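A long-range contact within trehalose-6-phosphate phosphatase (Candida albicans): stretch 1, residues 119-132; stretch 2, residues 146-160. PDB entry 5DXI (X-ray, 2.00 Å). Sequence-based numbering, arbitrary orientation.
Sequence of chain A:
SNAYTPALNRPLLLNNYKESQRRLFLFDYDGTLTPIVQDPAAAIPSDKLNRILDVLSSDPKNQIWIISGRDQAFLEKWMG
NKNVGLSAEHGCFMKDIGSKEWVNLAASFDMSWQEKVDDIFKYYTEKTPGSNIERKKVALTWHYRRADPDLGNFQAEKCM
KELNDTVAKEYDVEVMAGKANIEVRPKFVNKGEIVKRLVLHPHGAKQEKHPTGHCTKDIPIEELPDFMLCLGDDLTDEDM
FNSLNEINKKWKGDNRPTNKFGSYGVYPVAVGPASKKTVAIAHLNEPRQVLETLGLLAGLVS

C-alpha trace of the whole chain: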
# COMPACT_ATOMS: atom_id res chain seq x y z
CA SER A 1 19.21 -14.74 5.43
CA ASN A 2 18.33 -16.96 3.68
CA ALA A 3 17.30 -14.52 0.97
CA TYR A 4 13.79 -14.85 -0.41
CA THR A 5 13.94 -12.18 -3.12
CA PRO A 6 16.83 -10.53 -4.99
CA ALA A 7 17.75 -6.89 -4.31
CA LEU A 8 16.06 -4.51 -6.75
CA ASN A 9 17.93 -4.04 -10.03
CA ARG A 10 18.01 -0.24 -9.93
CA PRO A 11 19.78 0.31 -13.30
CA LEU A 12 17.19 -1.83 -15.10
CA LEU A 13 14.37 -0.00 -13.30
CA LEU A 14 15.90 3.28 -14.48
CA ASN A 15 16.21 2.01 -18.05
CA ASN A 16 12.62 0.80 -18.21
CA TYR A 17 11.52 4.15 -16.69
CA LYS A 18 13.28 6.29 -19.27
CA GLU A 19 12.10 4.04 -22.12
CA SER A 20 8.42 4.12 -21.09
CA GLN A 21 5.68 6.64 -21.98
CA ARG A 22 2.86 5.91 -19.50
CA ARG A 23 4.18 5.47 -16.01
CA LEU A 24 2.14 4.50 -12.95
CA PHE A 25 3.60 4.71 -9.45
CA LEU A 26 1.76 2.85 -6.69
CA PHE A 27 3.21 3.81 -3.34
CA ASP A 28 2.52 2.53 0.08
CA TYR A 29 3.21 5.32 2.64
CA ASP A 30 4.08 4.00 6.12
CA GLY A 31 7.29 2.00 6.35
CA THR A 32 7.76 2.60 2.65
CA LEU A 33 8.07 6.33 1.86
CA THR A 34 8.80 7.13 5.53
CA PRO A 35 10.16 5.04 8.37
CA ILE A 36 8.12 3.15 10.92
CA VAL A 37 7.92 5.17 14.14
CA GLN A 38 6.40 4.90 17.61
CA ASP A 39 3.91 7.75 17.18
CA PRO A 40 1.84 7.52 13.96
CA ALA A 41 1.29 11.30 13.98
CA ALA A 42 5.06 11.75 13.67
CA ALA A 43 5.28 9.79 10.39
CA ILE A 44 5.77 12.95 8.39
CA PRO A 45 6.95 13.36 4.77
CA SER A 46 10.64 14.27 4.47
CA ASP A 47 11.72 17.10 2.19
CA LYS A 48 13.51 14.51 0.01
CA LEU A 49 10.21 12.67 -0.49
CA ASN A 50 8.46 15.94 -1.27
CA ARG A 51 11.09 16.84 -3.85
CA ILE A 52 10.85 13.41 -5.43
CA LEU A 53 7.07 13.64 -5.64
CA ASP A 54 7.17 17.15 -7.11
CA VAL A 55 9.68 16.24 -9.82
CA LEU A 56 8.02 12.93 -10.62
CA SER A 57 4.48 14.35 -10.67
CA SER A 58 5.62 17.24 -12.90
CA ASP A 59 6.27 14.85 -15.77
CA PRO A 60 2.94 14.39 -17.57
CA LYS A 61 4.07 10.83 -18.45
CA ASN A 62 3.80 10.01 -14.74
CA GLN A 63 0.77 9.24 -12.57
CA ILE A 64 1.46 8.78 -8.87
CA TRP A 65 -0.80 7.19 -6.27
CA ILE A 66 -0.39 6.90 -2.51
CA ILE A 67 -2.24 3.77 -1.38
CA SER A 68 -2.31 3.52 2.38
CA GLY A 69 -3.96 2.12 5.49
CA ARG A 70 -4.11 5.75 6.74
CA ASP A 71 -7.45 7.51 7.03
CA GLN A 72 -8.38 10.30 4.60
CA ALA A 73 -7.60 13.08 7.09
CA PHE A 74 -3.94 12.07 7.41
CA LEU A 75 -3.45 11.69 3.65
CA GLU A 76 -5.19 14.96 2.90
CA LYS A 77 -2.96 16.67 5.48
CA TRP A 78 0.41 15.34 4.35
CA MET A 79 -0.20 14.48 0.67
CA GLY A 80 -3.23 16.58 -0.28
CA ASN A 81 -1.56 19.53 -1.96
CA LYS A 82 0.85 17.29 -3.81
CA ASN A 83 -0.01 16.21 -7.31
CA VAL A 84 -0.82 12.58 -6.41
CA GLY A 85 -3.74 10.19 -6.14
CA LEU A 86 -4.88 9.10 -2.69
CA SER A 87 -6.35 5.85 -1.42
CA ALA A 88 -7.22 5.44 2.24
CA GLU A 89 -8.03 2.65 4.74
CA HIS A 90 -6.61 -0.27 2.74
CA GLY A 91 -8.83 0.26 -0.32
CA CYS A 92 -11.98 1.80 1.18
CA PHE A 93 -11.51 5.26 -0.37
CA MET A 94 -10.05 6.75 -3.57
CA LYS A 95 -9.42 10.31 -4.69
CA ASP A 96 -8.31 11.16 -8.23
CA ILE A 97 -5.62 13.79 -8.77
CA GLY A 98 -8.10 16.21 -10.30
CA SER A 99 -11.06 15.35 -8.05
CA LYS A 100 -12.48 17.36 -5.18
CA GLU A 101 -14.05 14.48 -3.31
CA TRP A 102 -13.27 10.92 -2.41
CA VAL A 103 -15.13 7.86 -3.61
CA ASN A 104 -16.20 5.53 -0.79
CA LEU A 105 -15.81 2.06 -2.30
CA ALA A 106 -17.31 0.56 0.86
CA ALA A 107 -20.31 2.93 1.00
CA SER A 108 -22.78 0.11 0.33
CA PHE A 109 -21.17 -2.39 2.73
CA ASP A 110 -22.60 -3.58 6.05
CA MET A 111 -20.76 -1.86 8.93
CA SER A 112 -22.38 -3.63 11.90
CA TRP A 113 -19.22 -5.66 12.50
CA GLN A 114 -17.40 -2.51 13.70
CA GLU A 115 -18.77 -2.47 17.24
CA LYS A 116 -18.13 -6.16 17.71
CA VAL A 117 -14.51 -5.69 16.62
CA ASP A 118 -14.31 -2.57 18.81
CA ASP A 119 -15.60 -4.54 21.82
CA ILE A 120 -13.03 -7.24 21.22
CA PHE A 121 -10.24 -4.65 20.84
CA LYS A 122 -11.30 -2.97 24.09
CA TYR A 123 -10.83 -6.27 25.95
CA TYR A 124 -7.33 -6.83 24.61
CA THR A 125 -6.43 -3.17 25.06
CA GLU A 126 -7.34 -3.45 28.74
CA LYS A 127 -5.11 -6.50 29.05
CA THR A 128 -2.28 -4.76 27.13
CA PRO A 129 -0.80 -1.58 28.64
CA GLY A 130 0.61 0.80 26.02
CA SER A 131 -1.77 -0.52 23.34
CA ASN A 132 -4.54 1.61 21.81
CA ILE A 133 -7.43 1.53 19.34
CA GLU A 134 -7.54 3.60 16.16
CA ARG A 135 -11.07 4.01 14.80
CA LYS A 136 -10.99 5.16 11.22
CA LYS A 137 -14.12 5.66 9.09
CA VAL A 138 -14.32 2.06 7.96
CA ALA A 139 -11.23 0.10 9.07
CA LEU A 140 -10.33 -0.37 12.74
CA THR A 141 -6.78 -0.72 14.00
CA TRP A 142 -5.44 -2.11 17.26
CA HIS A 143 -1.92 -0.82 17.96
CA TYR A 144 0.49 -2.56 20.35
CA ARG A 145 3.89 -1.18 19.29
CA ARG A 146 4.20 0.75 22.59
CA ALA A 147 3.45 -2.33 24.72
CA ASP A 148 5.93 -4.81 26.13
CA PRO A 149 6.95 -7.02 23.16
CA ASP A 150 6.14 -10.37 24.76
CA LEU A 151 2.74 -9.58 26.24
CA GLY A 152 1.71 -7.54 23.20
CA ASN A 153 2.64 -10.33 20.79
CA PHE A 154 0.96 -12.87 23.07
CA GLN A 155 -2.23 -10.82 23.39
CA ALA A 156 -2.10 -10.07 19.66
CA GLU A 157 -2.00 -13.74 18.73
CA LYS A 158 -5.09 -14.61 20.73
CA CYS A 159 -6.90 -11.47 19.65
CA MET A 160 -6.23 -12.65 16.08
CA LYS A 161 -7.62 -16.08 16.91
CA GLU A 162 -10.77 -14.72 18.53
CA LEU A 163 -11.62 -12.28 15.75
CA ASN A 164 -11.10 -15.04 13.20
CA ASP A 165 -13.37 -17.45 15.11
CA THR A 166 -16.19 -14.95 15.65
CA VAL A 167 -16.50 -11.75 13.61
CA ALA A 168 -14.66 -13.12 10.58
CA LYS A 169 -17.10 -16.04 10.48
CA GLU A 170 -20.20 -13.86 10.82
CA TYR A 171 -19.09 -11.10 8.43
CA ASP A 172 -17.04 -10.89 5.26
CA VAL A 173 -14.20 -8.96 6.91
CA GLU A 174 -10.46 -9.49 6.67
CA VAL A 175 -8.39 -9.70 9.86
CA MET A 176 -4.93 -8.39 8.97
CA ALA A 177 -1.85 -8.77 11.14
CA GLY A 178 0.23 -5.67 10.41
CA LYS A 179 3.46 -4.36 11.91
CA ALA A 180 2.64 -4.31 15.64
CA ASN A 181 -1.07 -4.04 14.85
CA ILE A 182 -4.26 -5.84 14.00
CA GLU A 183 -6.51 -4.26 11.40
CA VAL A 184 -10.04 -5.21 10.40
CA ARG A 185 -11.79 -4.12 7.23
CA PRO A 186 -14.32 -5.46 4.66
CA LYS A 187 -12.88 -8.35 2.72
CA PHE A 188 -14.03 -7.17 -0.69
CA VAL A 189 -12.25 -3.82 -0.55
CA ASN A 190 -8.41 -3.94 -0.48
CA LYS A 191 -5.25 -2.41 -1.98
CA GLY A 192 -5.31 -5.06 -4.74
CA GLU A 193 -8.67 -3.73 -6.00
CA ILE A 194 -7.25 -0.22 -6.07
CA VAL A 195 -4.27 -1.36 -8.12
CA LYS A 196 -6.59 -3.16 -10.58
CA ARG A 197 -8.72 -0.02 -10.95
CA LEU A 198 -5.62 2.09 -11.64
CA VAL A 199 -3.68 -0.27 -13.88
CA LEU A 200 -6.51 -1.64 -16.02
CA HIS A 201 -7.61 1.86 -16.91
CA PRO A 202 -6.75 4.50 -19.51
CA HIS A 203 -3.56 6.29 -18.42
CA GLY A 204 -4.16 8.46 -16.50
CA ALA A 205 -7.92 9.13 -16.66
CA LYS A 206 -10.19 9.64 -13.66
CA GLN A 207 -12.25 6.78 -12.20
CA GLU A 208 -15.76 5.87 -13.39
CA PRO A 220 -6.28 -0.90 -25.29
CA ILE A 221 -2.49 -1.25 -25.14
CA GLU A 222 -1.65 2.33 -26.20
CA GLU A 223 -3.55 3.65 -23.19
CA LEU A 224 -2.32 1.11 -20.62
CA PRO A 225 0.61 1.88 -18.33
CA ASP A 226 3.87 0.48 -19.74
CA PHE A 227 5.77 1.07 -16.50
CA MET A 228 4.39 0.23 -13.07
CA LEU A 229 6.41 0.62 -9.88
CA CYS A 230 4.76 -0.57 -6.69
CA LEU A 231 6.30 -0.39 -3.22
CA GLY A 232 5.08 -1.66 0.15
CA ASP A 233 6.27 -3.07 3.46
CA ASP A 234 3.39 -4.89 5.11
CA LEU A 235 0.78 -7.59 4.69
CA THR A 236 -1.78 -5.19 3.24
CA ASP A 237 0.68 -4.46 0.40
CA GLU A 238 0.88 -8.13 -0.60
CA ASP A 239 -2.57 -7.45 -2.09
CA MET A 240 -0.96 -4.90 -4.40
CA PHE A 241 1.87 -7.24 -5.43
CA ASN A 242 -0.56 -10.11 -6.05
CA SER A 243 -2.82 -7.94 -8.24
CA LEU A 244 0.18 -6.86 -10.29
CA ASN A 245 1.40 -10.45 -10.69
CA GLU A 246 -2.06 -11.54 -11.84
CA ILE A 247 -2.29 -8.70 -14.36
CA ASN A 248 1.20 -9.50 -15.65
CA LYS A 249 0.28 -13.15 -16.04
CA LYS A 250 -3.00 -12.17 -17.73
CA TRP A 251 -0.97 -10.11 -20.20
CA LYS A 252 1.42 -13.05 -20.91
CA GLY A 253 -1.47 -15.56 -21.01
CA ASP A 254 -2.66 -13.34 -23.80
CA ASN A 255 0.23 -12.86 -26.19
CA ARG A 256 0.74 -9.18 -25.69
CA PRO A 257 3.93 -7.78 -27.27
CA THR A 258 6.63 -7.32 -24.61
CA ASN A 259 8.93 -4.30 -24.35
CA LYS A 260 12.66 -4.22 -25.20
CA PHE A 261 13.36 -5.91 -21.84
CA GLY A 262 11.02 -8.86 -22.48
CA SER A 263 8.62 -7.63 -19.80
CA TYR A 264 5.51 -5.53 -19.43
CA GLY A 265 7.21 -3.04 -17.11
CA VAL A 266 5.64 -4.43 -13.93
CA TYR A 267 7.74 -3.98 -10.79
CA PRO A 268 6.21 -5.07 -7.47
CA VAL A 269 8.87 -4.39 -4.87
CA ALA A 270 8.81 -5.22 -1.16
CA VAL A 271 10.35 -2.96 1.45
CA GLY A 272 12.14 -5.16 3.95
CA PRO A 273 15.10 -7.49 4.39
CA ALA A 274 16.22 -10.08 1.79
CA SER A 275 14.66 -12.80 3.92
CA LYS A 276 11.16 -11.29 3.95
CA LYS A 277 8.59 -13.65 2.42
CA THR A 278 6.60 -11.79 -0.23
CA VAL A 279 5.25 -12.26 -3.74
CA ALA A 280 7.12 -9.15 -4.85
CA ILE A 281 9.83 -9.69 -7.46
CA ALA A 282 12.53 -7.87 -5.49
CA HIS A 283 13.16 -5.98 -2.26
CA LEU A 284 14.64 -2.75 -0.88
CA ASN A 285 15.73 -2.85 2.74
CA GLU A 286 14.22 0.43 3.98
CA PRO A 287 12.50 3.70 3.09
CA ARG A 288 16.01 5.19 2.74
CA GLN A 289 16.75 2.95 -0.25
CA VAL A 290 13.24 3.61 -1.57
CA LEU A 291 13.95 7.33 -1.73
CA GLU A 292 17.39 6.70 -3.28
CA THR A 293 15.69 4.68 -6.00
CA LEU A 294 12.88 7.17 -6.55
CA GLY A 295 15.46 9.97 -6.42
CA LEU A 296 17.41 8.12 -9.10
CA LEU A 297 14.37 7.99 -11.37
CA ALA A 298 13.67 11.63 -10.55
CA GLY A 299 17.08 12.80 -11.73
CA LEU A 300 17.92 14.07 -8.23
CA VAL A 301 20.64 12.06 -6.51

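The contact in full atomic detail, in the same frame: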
# COMPACT_ATOMS: atom_id res chain seq x y z
N ASP A 119 -15.44 -3.86 20.54
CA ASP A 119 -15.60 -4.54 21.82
C ASP A 119 -14.47 -5.52 22.09
O ASP A 119 -13.94 -5.59 23.19
CB ASP A 119 -16.94 -5.27 21.88
CG ASP A 119 -18.12 -4.32 22.06
OD1 ASP A 119 -17.88 -3.12 22.29
OD2 ASP A 119 -19.27 -4.78 21.95
N ILE A 120 -14.09 -6.26 21.06
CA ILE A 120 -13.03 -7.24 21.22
C ILE A 120 -11.69 -6.52 21.45
O ILE A 120 -10.90 -6.93 22.31
CB ILE A 120 -12.96 -8.19 20.01
CG1 ILE A 120 -14.23 -9.05 19.97
CG2 ILE A 120 -11.71 -9.05 20.05
CD1 ILE A 120 -14.41 -9.87 18.70
N PHE A 121 -11.45 -5.44 20.70
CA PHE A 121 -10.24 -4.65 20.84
C PHE A 121 -10.15 -4.01 22.23
O PHE A 121 -9.07 -3.89 22.80
CB PHE A 121 -10.16 -3.56 19.76
CG PHE A 121 -9.63 -4.06 18.42
CD1 PHE A 121 -8.98 -5.28 18.32
CD2 PHE A 121 -9.78 -3.29 17.27
CE1 PHE A 121 -8.50 -5.74 17.10
CE2 PHE A 121 -9.29 -3.73 16.04
CZ PHE A 121 -8.65 -4.96 15.95
N LYS A 122 -11.29 -3.58 22.77
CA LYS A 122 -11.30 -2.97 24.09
C LYS A 122 -10.85 -3.96 25.17
O LYS A 122 -10.11 -3.59 26.09
CB LYS A 122 -12.69 -2.42 24.43
CG LYS A 122 -12.99 -1.08 23.78
CD LYS A 122 -14.40 -0.62 24.10
CE LYS A 122 -14.62 0.82 23.67
NZ LYS A 122 -16.07 1.18 23.66
N TYR A 123 -11.26 -5.21 25.04
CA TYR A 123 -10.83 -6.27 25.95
C TYR A 123 -9.32 -6.48 25.92
O TYR A 123 -8.68 -6.59 26.96
CB TYR A 123 -11.56 -7.57 25.62
CG TYR A 123 -11.07 -8.78 26.39
CD1 TYR A 123 -11.57 -9.08 27.65
CD2 TYR A 123 -10.13 -9.65 25.84
CE1 TYR A 123 -11.13 -10.19 28.36
CE2 TYR A 123 -9.68 -10.76 26.53
CZ TYR A 123 -10.19 -11.03 27.79
OH TYR A 123 -9.75 -12.14 28.48
N TYR A 124 -8.75 -6.56 24.72
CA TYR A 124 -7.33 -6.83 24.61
C TYR A 124 -6.50 -5.59 24.90
O TYR A 124 -5.36 -5.69 25.33
CB TYR A 124 -6.99 -7.42 23.24
CG TYR A 124 -7.43 -8.85 23.11
CD1 TYR A 124 -6.64 -9.89 23.58
CD2 TYR A 124 -8.65 -9.17 22.53
CE1 TYR A 124 -7.04 -11.20 23.48
CE2 TYR A 124 -9.07 -10.48 22.42
CZ TYR A 124 -8.26 -11.49 22.90
OH TYR A 124 -8.67 -12.80 22.79
N THR A 125 -7.09 -4.41 24.69
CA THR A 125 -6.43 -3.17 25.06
C THR A 125 -6.27 -3.10 26.58
O THR A 125 -5.21 -2.73 27.10
CB THR A 125 -7.22 -1.92 24.58
OG1 THR A 125 -7.21 -1.85 23.15
CG2 THR A 125 -6.60 -0.65 25.13
N GLU A 126 -7.33 -3.48 27.29
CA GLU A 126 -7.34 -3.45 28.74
C GLU A 126 -6.35 -4.47 29.31
O GLU A 126 -5.80 -4.28 30.39
CB GLU A 126 -8.76 -3.72 29.27
CG GLU A 126 -8.86 -4.54 30.56
CD GLU A 126 -8.45 -3.76 31.79
OE1 GLU A 126 -8.67 -2.52 31.83
OE2 GLU A 126 -7.92 -4.39 32.74
N LYS A 127 -6.05 -5.52 28.55
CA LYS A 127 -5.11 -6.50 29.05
C LYS A 127 -3.70 -6.19 28.47
O LYS A 127 -2.72 -6.91 28.70
CB LYS A 127 -5.62 -7.92 28.74
CG LYS A 127 -4.58 -9.00 28.72
CD LYS A 127 -5.03 -10.39 29.20
CE LYS A 127 -3.89 -11.08 30.00
NZ LYS A 127 -4.13 -12.50 30.44
N THR A 128 -3.57 -5.07 27.75
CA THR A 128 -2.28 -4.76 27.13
C THR A 128 -1.92 -3.29 27.28
O THR A 128 -2.26 -2.46 26.43
CB THR A 128 -2.26 -5.13 25.63
OG1 THR A 128 -2.74 -6.47 25.45
CG2 THR A 128 -0.85 -5.05 25.08
N PRO A 129 -1.23 -2.96 28.38
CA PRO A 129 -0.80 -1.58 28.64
C PRO A 129 0.09 -1.03 27.52
O PRO A 129 0.98 -1.74 27.06
CB PRO A 129 -0.03 -1.69 29.96
CG PRO A 129 -0.56 -2.93 30.61
CD PRO A 129 -0.86 -3.87 29.47
N GLY A 130 -0.15 0.20 27.10
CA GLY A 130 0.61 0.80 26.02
C GLY A 130 -0.05 0.60 24.66
O GLY A 130 0.31 1.25 23.68
N SER A 131 -1.03 -0.30 24.59
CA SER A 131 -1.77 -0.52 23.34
C SER A 131 -2.90 0.49 23.22
O SER A 131 -3.33 1.06 24.22
CB SER A 131 -2.31 -1.96 23.29
OG SER A 131 -3.39 -2.13 24.19
N ASN A 132 -3.36 0.76 21.99
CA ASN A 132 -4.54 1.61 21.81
C ASN A 132 -5.30 1.28 20.52
O ASN A 132 -4.79 0.59 19.63
CB ASN A 132 -4.17 3.09 21.81
CG ASN A 132 -3.51 3.53 20.52
OD1 ASN A 132 -2.40 3.13 20.21
ND2 ASN A 132 -4.19 4.40 19.77
N ARG A 146 3.72 0.15 21.34
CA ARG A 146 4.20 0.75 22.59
C ARG A 146 4.13 -0.18 23.80
O ARG A 146 4.58 0.19 24.88
CB ARG A 146 3.38 2.01 22.88
CG ARG A 146 3.56 3.13 21.88
CD ARG A 146 2.67 4.29 22.28
NE ARG A 146 2.88 5.50 21.49
CZ ARG A 146 1.92 6.37 21.19
NH1 ARG A 146 0.67 6.13 21.58
NH2 ARG A 146 2.19 7.46 20.48
N ALA A 147 3.55 -1.36 23.63
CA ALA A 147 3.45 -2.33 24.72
C ALA A 147 4.73 -3.13 24.88
O ALA A 147 5.62 -3.06 24.03
CB ALA A 147 2.27 -3.26 24.51
N ASP A 148 4.85 -3.86 25.98
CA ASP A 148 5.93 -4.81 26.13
C ASP A 148 5.81 -5.86 25.02
O ASP A 148 4.74 -6.44 24.83
CB ASP A 148 5.91 -5.48 27.50
CG ASP A 148 6.86 -6.65 27.59
OD1 ASP A 148 8.08 -6.41 27.71
OD2 ASP A 148 6.41 -7.82 27.52
N PRO A 149 6.92 -6.13 24.32
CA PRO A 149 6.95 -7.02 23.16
C PRO A 149 6.27 -8.36 23.41
O PRO A 149 5.42 -8.77 22.62
CB PRO A 149 8.45 -7.22 22.92
CG PRO A 149 9.06 -5.96 23.38
CD PRO A 149 8.24 -5.51 24.56
N ASP A 150 6.64 -9.03 24.50
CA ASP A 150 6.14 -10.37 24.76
C ASP A 150 4.63 -10.42 25.03
O ASP A 150 3.91 -11.21 24.42
CB ASP A 150 6.90 -10.99 25.94
CG ASP A 150 8.36 -11.22 25.62
OD1 ASP A 150 8.65 -12.03 24.71
OD2 ASP A 150 9.22 -10.59 26.27
N LEU A 151 4.16 -9.57 25.92
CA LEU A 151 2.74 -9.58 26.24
C LEU A 151 1.92 -9.13 25.03
O LEU A 151 0.94 -9.78 24.67
CB LEU A 151 2.45 -8.70 27.46
CG LEU A 151 0.99 -8.62 27.89
CD1 LEU A 151 0.50 -9.99 28.35
CD2 LEU A 151 0.83 -7.59 28.99
N GLY A 152 2.35 -8.04 24.41
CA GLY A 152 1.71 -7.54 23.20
C GLY A 152 1.57 -8.62 22.14
O GLY A 152 0.46 -8.88 21.67
N ASN A 153 2.67 -9.27 21.79
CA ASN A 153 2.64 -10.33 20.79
C ASN A 153 1.77 -11.51 21.22
O ASN A 153 1.08 -12.12 20.41
CB ASN A 153 4.05 -10.81 20.47
CG ASN A 153 4.79 -9.84 19.57
OD1 ASN A 153 4.57 -9.80 18.36
ND2 ASN A 153 5.69 -9.05 20.16
N PHE A 154 1.80 -11.81 22.52
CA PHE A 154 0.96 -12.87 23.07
C PHE A 154 -0.51 -12.50 22.96
O PHE A 154 -1.32 -13.28 22.48
CB PHE A 154 1.33 -13.14 24.53
CG PHE A 154 0.48 -14.20 25.19
CD1 PHE A 154 0.63 -15.53 24.86
CD2 PHE A 154 -0.46 -13.85 26.15
CE1 PHE A 154 -0.15 -16.51 25.46
CE2 PHE A 154 -1.24 -14.81 26.77
CZ PHE A 154 -1.09 -16.14 26.42
N GLN A 155 -0.85 -11.31 23.45
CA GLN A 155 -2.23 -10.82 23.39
C GLN A 155 -2.71 -10.67 21.95
O GLN A 155 -3.88 -10.93 21.65
CB GLN A 155 -2.37 -9.49 24.13
CG GLN A 155 -2.10 -9.61 25.61
CD GLN A 155 -2.99 -10.64 26.28
OE1 GLN A 155 -2.54 -11.38 27.15
NE2 GLN A 155 -4.26 -10.71 25.86
N ALA A 156 -1.80 -10.25 21.07
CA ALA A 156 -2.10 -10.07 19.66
C ALA A 156 -2.51 -11.38 19.02
O ALA A 156 -3.49 -11.42 18.29
CB ALA A 156 -0.92 -9.49 18.93
N GLU A 157 -1.76 -12.44 19.33
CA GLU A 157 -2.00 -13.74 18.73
C GLU A 157 -3.37 -14.30 19.08
O GLU A 157 -4.02 -14.93 18.24
CB GLU A 157 -0.92 -14.74 19.16
CG GLU A 157 -1.26 -16.18 18.83
CD GLU A 157 -0.04 -17.09 18.89
OE1 GLU A 157 0.81 -16.89 19.78
OE2 GLU A 157 0.04 -18.03 18.06
N LYS A 158 -3.82 -14.03 20.30
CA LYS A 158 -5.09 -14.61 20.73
C LYS A 158 -6.24 -13.65 20.42
O LYS A 158 -7.40 -14.06 20.38
CB LYS A 158 -5.03 -14.98 22.21
CG LYS A 158 -3.87 -15.95 22.51
CD LYS A 158 -4.35 -17.41 22.60
CE LYS A 158 -3.58 -18.33 21.63
NZ LYS A 158 -2.11 -18.09 21.59
N CYS A 159 -5.92 -12.38 20.20
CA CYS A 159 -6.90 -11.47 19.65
C CYS A 159 -7.19 -11.89 18.21
O CYS A 159 -8.34 -11.94 17.80
CB CYS A 159 -6.43 -10.02 19.72
SG CYS A 159 -7.65 -8.83 19.09
N MET A 160 -6.13 -12.21 17.47
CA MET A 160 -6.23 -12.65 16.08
C MET A 160 -7.11 -13.88 15.96
O MET A 160 -7.98 -13.96 15.09
CB MET A 160 -4.84 -12.98 15.53
CG MET A 160 -3.98 -11.78 15.19
SD MET A 160 -4.55 -10.91 13.73
CE MET A 160 -4.58 -12.28 12.55
O HOH W 1 2.35 -4.63 27.53

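The two stretches pack through helix 119-126 and helix 149-160 and through the loop segments next to them. The N-to-C directions of the helices lie at 156°, so they run nearly antiparallel. Their axes approach to 10.3 Å. No direct hydrogen bond crosses between the stretches. The contact rests on packing and one bridging water.

Stretch 2 begins against the type II turn from Thr128 to Ser131. Arg146 touches it through CB, 3.3 Å from Gly130 O. Gly130 has phi/psi of 93/-14. A CB there would be jammed against the preceding carbonyl and would also clash with Arg146 O, at 2.8 Å. The lack of a side chain lets the backbones come close, with Gly130 CA 4.4 Å from Ala147 CA.

Ala147 fits into this turn. Its CB lies 3.2 Å from Pro129 O and 3.6 Å from Thr128 CG2. Its CA also makes a CA-H...O contact with Pro129 O at 3.5 Å. The turn is held by its own bonds: Ser131 N and Ser131 OG both donate to Thr128 O, at 3.1 and 2.5 Å.

Asp148 makes no direct contact with stretch 1. A water links the two backbones here, accepting from Asp148 N at 3.0 Å and donating to Pro129 O at 3.2 Å. The Asp148 side chain caps the helix. Its OD2 accepts from Leu151 N at 3.3 Å and, weakly, from Asp150 N at 3.3 Å.

Leu151 points toward stretch 1. Its CD2 lies 3.6 Å from Lys127 O and 4.1 Å from Pro129 CD. At Gly152 the CA comes to 4.0 Å from Thr128 CG2, the methyl that also meets Ala147.

Gln155 is buried and points toward stretch 1. Its NE2 sits at the edge of the Tyr124 ring, 3.4 Å from Tyr124 CD1. Its CG lies 3.2 Å from Thr128 OG1, which donates within its own stretch to Tyr124 O at 2.7 Å. Gln155 OE1 is 3.2 Å from Lys127 CE, a carbon, and has no hydrogen-bond partner in the model.

The closest approach of Lys158 is through its backbone O, 3.0 Å from Tyr124 OH, but the pair is not a hydrogen bond; that hydroxyl is hydrogen-bonded to a residue just outside the stretches.

Cys159 packs among three side chains of helix 119-126. Its CB stands over the Tyr124 ring face, 3.6 Å from the centroid and 7° off the normal, a CH-pi contact. Its SG lies 3.6 Å from Tyr124 CD2, 3.8 Å from Phe121 CE1 and 4.2 Å from Ile120 CG2. The sulfur meets the Phe121 ring at its edge.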